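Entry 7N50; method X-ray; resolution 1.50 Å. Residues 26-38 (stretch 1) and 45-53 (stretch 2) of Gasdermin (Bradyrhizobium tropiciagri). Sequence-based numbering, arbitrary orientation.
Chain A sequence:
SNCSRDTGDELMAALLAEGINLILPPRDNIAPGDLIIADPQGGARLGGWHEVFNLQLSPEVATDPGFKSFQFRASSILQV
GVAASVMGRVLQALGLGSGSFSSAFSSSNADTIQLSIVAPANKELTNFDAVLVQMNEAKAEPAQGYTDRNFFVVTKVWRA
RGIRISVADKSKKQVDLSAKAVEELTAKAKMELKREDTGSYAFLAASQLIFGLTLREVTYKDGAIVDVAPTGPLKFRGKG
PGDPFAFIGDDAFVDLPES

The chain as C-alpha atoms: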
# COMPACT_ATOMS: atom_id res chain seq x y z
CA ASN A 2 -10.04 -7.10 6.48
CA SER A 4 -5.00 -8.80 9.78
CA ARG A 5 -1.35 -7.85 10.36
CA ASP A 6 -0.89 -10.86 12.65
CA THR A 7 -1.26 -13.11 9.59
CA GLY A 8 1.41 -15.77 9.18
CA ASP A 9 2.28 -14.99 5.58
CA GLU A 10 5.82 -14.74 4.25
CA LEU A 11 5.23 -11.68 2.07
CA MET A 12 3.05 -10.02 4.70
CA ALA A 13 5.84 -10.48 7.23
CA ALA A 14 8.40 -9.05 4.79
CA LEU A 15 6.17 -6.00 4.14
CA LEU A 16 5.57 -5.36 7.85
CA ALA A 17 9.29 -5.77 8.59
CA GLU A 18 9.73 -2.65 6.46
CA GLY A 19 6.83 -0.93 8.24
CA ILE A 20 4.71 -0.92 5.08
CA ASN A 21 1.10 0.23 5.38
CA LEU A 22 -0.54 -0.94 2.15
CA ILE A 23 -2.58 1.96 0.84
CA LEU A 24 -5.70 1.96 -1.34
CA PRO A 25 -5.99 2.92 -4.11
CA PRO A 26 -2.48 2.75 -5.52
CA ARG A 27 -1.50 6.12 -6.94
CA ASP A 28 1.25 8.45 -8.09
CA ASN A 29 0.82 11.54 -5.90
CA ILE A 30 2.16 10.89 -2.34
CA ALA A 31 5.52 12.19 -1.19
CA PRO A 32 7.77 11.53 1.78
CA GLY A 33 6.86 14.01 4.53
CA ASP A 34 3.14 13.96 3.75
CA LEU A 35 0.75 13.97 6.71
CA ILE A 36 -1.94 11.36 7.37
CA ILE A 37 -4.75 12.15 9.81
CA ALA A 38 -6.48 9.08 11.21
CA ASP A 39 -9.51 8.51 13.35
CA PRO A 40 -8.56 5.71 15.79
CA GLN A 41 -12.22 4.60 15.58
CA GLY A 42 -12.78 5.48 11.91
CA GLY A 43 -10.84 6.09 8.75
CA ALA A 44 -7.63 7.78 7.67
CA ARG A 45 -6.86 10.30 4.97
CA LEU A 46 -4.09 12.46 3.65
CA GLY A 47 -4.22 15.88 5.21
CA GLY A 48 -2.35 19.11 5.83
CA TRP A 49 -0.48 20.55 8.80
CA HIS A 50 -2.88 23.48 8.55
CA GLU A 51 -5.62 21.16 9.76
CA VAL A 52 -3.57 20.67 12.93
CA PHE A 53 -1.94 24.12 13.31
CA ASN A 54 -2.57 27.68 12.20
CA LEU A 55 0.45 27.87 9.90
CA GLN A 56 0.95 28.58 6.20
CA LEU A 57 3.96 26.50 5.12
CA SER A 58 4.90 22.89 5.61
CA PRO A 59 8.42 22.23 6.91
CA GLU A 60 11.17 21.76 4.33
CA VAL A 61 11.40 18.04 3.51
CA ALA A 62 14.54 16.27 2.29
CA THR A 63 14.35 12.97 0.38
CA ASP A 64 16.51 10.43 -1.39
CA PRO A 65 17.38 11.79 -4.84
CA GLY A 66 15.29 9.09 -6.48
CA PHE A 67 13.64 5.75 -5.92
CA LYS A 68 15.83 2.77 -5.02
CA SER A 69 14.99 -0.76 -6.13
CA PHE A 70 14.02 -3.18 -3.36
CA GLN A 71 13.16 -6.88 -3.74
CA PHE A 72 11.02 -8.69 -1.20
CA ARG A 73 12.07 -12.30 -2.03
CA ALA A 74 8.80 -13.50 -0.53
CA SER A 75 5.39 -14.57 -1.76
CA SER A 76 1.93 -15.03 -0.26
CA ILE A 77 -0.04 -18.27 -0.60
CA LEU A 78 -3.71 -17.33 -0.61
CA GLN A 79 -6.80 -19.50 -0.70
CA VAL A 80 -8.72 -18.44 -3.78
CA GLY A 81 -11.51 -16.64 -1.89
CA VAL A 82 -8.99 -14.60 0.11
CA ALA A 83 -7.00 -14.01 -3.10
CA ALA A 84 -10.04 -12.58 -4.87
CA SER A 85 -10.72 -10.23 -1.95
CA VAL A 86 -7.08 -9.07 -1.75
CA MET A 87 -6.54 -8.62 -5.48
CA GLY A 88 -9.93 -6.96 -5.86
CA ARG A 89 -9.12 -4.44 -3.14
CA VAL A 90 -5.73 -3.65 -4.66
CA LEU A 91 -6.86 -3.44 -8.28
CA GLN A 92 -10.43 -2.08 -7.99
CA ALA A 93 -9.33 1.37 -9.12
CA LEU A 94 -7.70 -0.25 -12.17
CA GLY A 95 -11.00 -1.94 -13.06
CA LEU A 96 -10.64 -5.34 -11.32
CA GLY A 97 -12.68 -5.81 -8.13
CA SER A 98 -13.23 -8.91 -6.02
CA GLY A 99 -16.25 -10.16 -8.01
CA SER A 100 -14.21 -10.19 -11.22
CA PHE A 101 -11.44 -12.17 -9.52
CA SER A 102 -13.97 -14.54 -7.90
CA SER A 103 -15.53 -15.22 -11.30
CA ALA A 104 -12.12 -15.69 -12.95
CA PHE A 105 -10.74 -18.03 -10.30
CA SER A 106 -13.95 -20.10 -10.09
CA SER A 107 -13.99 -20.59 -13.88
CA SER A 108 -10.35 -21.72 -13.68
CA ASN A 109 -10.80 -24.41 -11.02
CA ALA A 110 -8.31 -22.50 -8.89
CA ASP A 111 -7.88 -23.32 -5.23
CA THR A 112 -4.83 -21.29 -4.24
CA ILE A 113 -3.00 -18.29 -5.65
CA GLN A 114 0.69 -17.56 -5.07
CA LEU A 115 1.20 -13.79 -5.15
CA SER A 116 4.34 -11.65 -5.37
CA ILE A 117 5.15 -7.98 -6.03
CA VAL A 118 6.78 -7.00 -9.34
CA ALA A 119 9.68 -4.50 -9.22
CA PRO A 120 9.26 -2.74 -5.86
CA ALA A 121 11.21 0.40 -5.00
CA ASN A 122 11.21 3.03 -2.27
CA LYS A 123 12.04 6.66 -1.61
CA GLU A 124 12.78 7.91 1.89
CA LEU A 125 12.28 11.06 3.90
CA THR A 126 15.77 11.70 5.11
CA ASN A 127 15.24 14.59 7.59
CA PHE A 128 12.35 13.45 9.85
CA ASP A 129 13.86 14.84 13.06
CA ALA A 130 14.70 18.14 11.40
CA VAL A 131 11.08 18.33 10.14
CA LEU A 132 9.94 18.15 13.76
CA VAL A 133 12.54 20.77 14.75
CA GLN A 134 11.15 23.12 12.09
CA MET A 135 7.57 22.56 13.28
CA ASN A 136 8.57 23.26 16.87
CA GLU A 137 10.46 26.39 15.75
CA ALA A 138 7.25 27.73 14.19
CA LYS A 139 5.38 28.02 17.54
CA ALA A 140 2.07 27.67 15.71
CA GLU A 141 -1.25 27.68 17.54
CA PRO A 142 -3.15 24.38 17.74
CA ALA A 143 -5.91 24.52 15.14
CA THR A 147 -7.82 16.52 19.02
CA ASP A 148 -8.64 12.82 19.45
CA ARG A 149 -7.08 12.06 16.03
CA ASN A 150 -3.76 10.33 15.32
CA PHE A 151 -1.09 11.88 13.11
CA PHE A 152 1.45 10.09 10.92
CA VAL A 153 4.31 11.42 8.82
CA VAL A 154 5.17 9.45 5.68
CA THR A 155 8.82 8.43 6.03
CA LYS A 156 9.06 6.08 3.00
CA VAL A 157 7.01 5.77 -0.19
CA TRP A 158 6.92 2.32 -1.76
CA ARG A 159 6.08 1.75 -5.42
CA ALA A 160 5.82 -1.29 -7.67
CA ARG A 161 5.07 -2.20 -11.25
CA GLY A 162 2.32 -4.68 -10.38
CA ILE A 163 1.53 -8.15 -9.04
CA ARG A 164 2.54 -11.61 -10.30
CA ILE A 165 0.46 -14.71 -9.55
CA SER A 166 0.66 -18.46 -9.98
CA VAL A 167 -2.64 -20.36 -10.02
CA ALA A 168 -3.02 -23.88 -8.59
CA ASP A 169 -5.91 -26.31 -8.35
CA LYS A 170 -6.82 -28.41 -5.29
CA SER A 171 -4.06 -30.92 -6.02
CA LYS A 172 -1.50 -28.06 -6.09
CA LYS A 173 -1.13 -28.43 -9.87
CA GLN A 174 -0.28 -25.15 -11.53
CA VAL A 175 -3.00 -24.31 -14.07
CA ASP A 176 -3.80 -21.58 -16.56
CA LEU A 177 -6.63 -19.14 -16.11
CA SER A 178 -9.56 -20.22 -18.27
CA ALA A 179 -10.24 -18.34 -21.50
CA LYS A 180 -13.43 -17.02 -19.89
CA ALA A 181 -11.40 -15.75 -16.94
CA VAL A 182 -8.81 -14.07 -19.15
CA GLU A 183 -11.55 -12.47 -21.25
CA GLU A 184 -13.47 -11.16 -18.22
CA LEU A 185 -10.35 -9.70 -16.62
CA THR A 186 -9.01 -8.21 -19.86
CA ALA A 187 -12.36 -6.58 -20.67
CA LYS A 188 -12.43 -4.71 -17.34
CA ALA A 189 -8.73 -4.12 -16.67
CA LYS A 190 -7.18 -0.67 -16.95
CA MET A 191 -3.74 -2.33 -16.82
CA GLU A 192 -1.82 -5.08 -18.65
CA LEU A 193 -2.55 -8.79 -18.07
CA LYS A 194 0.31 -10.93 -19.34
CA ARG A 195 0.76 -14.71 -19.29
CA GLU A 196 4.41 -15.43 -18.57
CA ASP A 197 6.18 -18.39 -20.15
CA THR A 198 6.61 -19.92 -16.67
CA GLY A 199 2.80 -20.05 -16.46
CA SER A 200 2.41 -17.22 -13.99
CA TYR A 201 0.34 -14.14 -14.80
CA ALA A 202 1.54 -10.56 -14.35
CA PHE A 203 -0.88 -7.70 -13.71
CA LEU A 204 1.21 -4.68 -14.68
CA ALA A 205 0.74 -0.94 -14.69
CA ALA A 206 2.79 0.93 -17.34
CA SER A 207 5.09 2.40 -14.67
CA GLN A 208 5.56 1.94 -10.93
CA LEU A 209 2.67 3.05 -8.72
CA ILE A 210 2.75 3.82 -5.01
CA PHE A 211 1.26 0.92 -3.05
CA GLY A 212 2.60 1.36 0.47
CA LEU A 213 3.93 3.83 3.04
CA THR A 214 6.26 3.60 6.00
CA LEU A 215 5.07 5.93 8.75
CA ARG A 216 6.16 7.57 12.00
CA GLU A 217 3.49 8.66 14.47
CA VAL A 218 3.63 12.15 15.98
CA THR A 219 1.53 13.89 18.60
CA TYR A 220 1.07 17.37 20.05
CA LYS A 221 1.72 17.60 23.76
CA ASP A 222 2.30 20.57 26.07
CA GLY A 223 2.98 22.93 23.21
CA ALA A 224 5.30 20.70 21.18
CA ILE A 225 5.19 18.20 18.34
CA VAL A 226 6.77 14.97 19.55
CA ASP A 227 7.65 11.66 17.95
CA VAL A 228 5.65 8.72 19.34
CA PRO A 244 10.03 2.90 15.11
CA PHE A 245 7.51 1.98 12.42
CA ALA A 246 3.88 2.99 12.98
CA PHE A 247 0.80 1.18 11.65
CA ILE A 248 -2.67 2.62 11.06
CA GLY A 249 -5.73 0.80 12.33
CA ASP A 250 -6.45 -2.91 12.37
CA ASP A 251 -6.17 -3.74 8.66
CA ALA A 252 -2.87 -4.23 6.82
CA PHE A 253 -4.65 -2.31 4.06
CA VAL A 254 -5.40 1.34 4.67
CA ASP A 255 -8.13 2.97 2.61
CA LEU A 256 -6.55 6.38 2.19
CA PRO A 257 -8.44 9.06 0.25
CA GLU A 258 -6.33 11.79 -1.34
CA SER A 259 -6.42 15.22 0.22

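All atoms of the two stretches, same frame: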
# COMPACT_ATOMS: atom_id res chain seq x y z
N PRO A 26 -3.83 2.38 -5.09
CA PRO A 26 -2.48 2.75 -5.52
C PRO A 26 -2.55 4.04 -6.32
O PRO A 26 -3.58 4.35 -6.91
CB PRO A 26 -2.04 1.56 -6.39
CG PRO A 26 -3.38 0.95 -6.87
CD PRO A 26 -4.33 1.14 -5.71
N ARG A 27 -1.44 4.78 -6.36
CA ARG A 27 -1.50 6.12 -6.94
C ARG A 27 -0.10 6.64 -7.25
O ARG A 27 0.91 5.98 -7.00
CB ARG A 27 -2.19 7.07 -5.97
CG ARG A 27 -1.38 7.26 -4.76
CD ARG A 27 -2.24 7.91 -3.72
NE ARG A 27 -3.15 6.92 -3.17
CZ ARG A 27 -3.98 7.15 -2.17
NH1 ARG A 27 -4.07 8.34 -1.59
NH2 ARG A 27 -4.73 6.15 -1.72
N ASP A 28 -0.04 7.88 -7.71
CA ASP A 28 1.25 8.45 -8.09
C ASP A 28 1.59 9.71 -7.32
O ASP A 28 2.62 10.32 -7.61
CB ASP A 28 1.26 8.77 -9.59
CG ASP A 28 2.64 8.87 -10.15
OD1 ASP A 28 3.50 8.09 -9.73
OD2 ASP A 28 2.85 9.70 -11.06
N ASN A 29 0.74 10.16 -6.39
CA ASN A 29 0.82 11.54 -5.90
C ASN A 29 0.93 11.60 -4.36
O ASN A 29 0.25 12.41 -3.71
CB ASN A 29 -0.39 12.35 -6.38
CG ASN A 29 -1.70 11.81 -5.88
OD1 ASN A 29 -1.79 10.68 -5.36
ND2 ASN A 29 -2.77 12.60 -6.05
N ILE A 30 1.81 10.80 -3.76
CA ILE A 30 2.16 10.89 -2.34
C ILE A 30 3.67 11.03 -2.23
O ILE A 30 4.42 10.38 -2.97
CB ILE A 30 1.68 9.67 -1.53
CG1 ILE A 30 0.18 9.55 -1.59
CG2 ILE A 30 2.11 9.77 -0.05
CD1 ILE A 30 -0.30 8.37 -0.80
N ALA A 31 4.11 11.90 -1.33
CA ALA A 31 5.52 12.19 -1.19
C ALA A 31 5.97 11.89 0.23
O ALA A 31 5.18 11.97 1.17
CB ALA A 31 5.82 13.66 -1.49
N PRO A 32 7.23 11.56 0.42
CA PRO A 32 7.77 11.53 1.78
C PRO A 32 7.55 12.88 2.45
O PRO A 32 7.64 13.93 1.81
CB PRO A 32 9.27 11.25 1.57
CG PRO A 32 9.36 10.61 0.19
CD PRO A 32 8.27 11.30 -0.60
N GLY A 33 7.19 12.83 3.74
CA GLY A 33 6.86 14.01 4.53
C GLY A 33 5.39 14.35 4.58
O GLY A 33 5.01 15.23 5.36
N ASP A 34 4.57 13.70 3.74
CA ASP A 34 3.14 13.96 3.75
C ASP A 34 2.55 13.56 5.09
O ASP A 34 3.08 12.71 5.83
CB ASP A 34 2.43 13.18 2.63
CG ASP A 34 2.55 13.86 1.26
OD1 ASP A 34 3.16 14.94 1.18
OD2 ASP A 34 2.02 13.33 0.26
N LEU A 35 1.41 14.18 5.42
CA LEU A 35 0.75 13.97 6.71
C LEU A 35 -0.51 13.15 6.50
O LEU A 35 -1.31 13.46 5.62
CB LEU A 35 0.41 15.32 7.34
CG LEU A 35 -0.39 15.28 8.63
CD1 LEU A 35 0.47 14.77 9.75
CD2 LEU A 35 -0.92 16.68 8.95
N ILE A 36 -0.70 12.12 7.32
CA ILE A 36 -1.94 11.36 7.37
C ILE A 36 -2.63 11.66 8.69
O ILE A 36 -1.98 11.66 9.75
CB ILE A 36 -1.68 9.86 7.21
CG1 ILE A 36 -1.19 9.58 5.80
CG2 ILE A 36 -2.95 9.07 7.52
CD1 ILE A 36 -0.65 8.17 5.63
N ILE A 37 -3.92 11.96 8.63
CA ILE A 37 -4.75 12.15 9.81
C ILE A 37 -5.68 10.95 9.91
O ILE A 37 -6.37 10.61 8.93
CB ILE A 37 -5.55 13.46 9.75
CG1 ILE A 37 -4.59 14.63 9.55
CG2 ILE A 37 -6.44 13.62 11.01
CD1 ILE A 37 -5.28 15.98 9.45
N ALA A 38 -5.69 10.29 11.06
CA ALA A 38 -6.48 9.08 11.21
C ALA A 38 -7.38 9.20 12.42
O ALA A 38 -6.98 9.70 13.46
CB ALA A 38 -5.60 7.84 11.37
N ARG A 45 -6.99 9.61 6.24
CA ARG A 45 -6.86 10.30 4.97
C ARG A 45 -5.58 11.11 4.96
O ARG A 45 -5.00 11.42 6.01
CB ARG A 45 -8.05 11.23 4.74
CG ARG A 45 -8.13 12.31 5.81
CD ARG A 45 -9.32 13.21 5.58
NE ARG A 45 -9.49 14.15 6.68
CZ ARG A 45 -8.82 15.28 6.80
NH1 ARG A 45 -7.92 15.65 5.91
NH2 ARG A 45 -9.06 16.06 7.86
N LEU A 46 -5.14 11.47 3.76
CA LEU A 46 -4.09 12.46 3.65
C LEU A 46 -4.65 13.81 4.06
O LEU A 46 -5.83 14.12 3.83
CB LEU A 46 -3.54 12.48 2.23
CG LEU A 46 -2.70 11.21 2.12
CD1 LEU A 46 -2.90 10.50 0.80
CD2 LEU A 46 -1.22 11.49 2.38
N GLY A 47 -3.81 14.58 4.74
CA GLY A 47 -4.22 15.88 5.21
C GLY A 47 -3.10 16.89 5.18
O GLY A 47 -2.03 16.63 4.62
N GLY A 48 -3.33 18.04 5.79
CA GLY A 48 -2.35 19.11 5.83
C GLY A 48 -2.07 19.53 7.25
O GLY A 48 -2.96 19.47 8.12
N TRP A 49 -0.84 19.98 7.50
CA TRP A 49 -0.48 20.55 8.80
C TRP A 49 -1.39 21.69 9.19
O TRP A 49 -1.59 21.95 10.39
CB TRP A 49 0.97 21.04 8.77
CG TRP A 49 1.98 19.95 8.86
CD1 TRP A 49 2.93 19.62 7.93
CD2 TRP A 49 2.17 19.05 9.96
NE1 TRP A 49 3.69 18.57 8.38
CE2 TRP A 49 3.25 18.20 9.63
CE3 TRP A 49 1.53 18.89 11.20
CZ2 TRP A 49 3.70 17.20 10.48
CZ3 TRP A 49 1.98 17.89 12.04
CH2 TRP A 49 3.05 17.05 11.68
N HIS A 50 -1.95 22.40 8.21
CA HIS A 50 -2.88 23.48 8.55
C HIS A 50 -4.19 22.95 9.13
O HIS A 50 -4.96 23.74 9.69
CB HIS A 50 -3.18 24.35 7.33
CG HIS A 50 -4.26 23.79 6.46
ND1 HIS A 50 -4.07 22.71 5.63
CD2 HIS A 50 -5.55 24.17 6.28
CE1 HIS A 50 -5.19 22.44 4.99
NE2 HIS A 50 -6.10 23.31 5.36
N GLU A 51 -4.47 21.66 9.01
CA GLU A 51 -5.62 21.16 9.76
C GLU A 51 -5.29 20.92 11.22
O GLU A 51 -6.20 20.78 12.03
CB GLU A 51 -6.13 19.86 9.13
CG GLU A 51 -6.36 19.96 7.65
CD GLU A 51 -6.96 18.70 7.08
OE1 GLU A 51 -8.09 18.34 7.50
OE2 GLU A 51 -6.30 18.05 6.24
N VAL A 52 -4.00 20.88 11.56
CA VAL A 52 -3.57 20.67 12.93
C VAL A 52 -3.05 21.95 13.57
O VAL A 52 -3.19 22.12 14.80
CB VAL A 52 -2.50 19.55 12.99
CG1 VAL A 52 -2.23 19.12 14.42
CG2 VAL A 52 -2.91 18.35 12.12
N PHE A 53 -2.50 22.87 12.79
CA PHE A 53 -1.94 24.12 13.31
C PHE A 53 -2.28 25.28 12.40
O PHE A 53 -2.45 25.12 11.19
CB PHE A 53 -0.43 24.03 13.46
CG PHE A 53 -0.01 23.00 14.43
CD1 PHE A 53 -0.08 23.25 15.79
CD2 PHE A 53 0.42 21.75 14.00
CE1 PHE A 53 0.29 22.30 16.70
CE2 PHE A 53 0.80 20.80 14.90
CZ PHE A 53 0.74 21.07 16.26
O HOH W 1 0.06 15.48 3.30

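Where two antiparallel strands meet, the backbone sets the register and the side chains must then find room on two faces. In this bacterial gasdermin, strand 35-38 and the strand that runs through R45 and L46 illustrate the principle; the two stretches together bury 605 Å², counted over both sides. The backbone pairing is compact. I37 N donates to R45 O and R45 N donates to I37 O, each at 2.9 Å, a reciprocal pair that ties these two residues together. One step along, I36 and L46 face each other without such bonds, their CA atoms 4.4 Å apart, and I36 CA lies close enough to R45 O (3.3 Å) for a CA-H...O contact. Beyond them G47 N donates to L35 O at 2.9 Å. The return link is made by a water, which accepts from L35 N at 2.8 Å and donates to G47 O at 2.7 Å, filling the gap as the strands part.

On the face bearing I36 and L46, the bump is the leucine. L46 CD2 meets I36 CG1 at 3.9 Å, while L46 CD1 reaches I30 CD1 at 3.7 Å and R27 NH1 at 3.4 Å. L46 thus sits in a hollow bounded by two isoleucines, the end of an arginine whose polar atoms are satisfied elsewhere in the structure and, beside L46 CD2, D34 CB at 4.0 Å. A branched apolar side chain suits this buried site, since its two methyls touch different walls.

The other face carries L35, I37 and R45, and here G47 supplies the hollow. A CB on G47 would lie 2.9 Å from I37 CD1 and 2.8 Å from E51 OE2; its absence leaves space for the tip of the isoleucine, with chi1 m and chi2 t, to extend over the neighbouring strand. I37 CD1 comes within 4.0 Å of E51 OE2 and 4.3 Å of V52 CG2. L35 fills the adjoining pocket: L35 CD2 packs 3.5 Å from G48 C and 4.1 Å from V52 CG2, and L35 CD1 rests over the face of the W49 six-membered ring, 4.1 Å from the centroid, a CH-pi contact in which a rounded methyl meets a flat surface.

Bonds within stretch 2 link the residues around that pocket. R45 and E51 form a salt bridge, NH2 to OE1 at 2.5 Å, and R45 NH1 also donates to E51 OE2 at 2.9 Å. E51 OE2 also accepts from G48 N at 3.0 Å, so one carboxylate joins R45 to the bend that carries W49 and V52 against L35. On the other stretch, A31 N donates to D34 OD2 at 3.0 Å, fastening the turn that leads into L35.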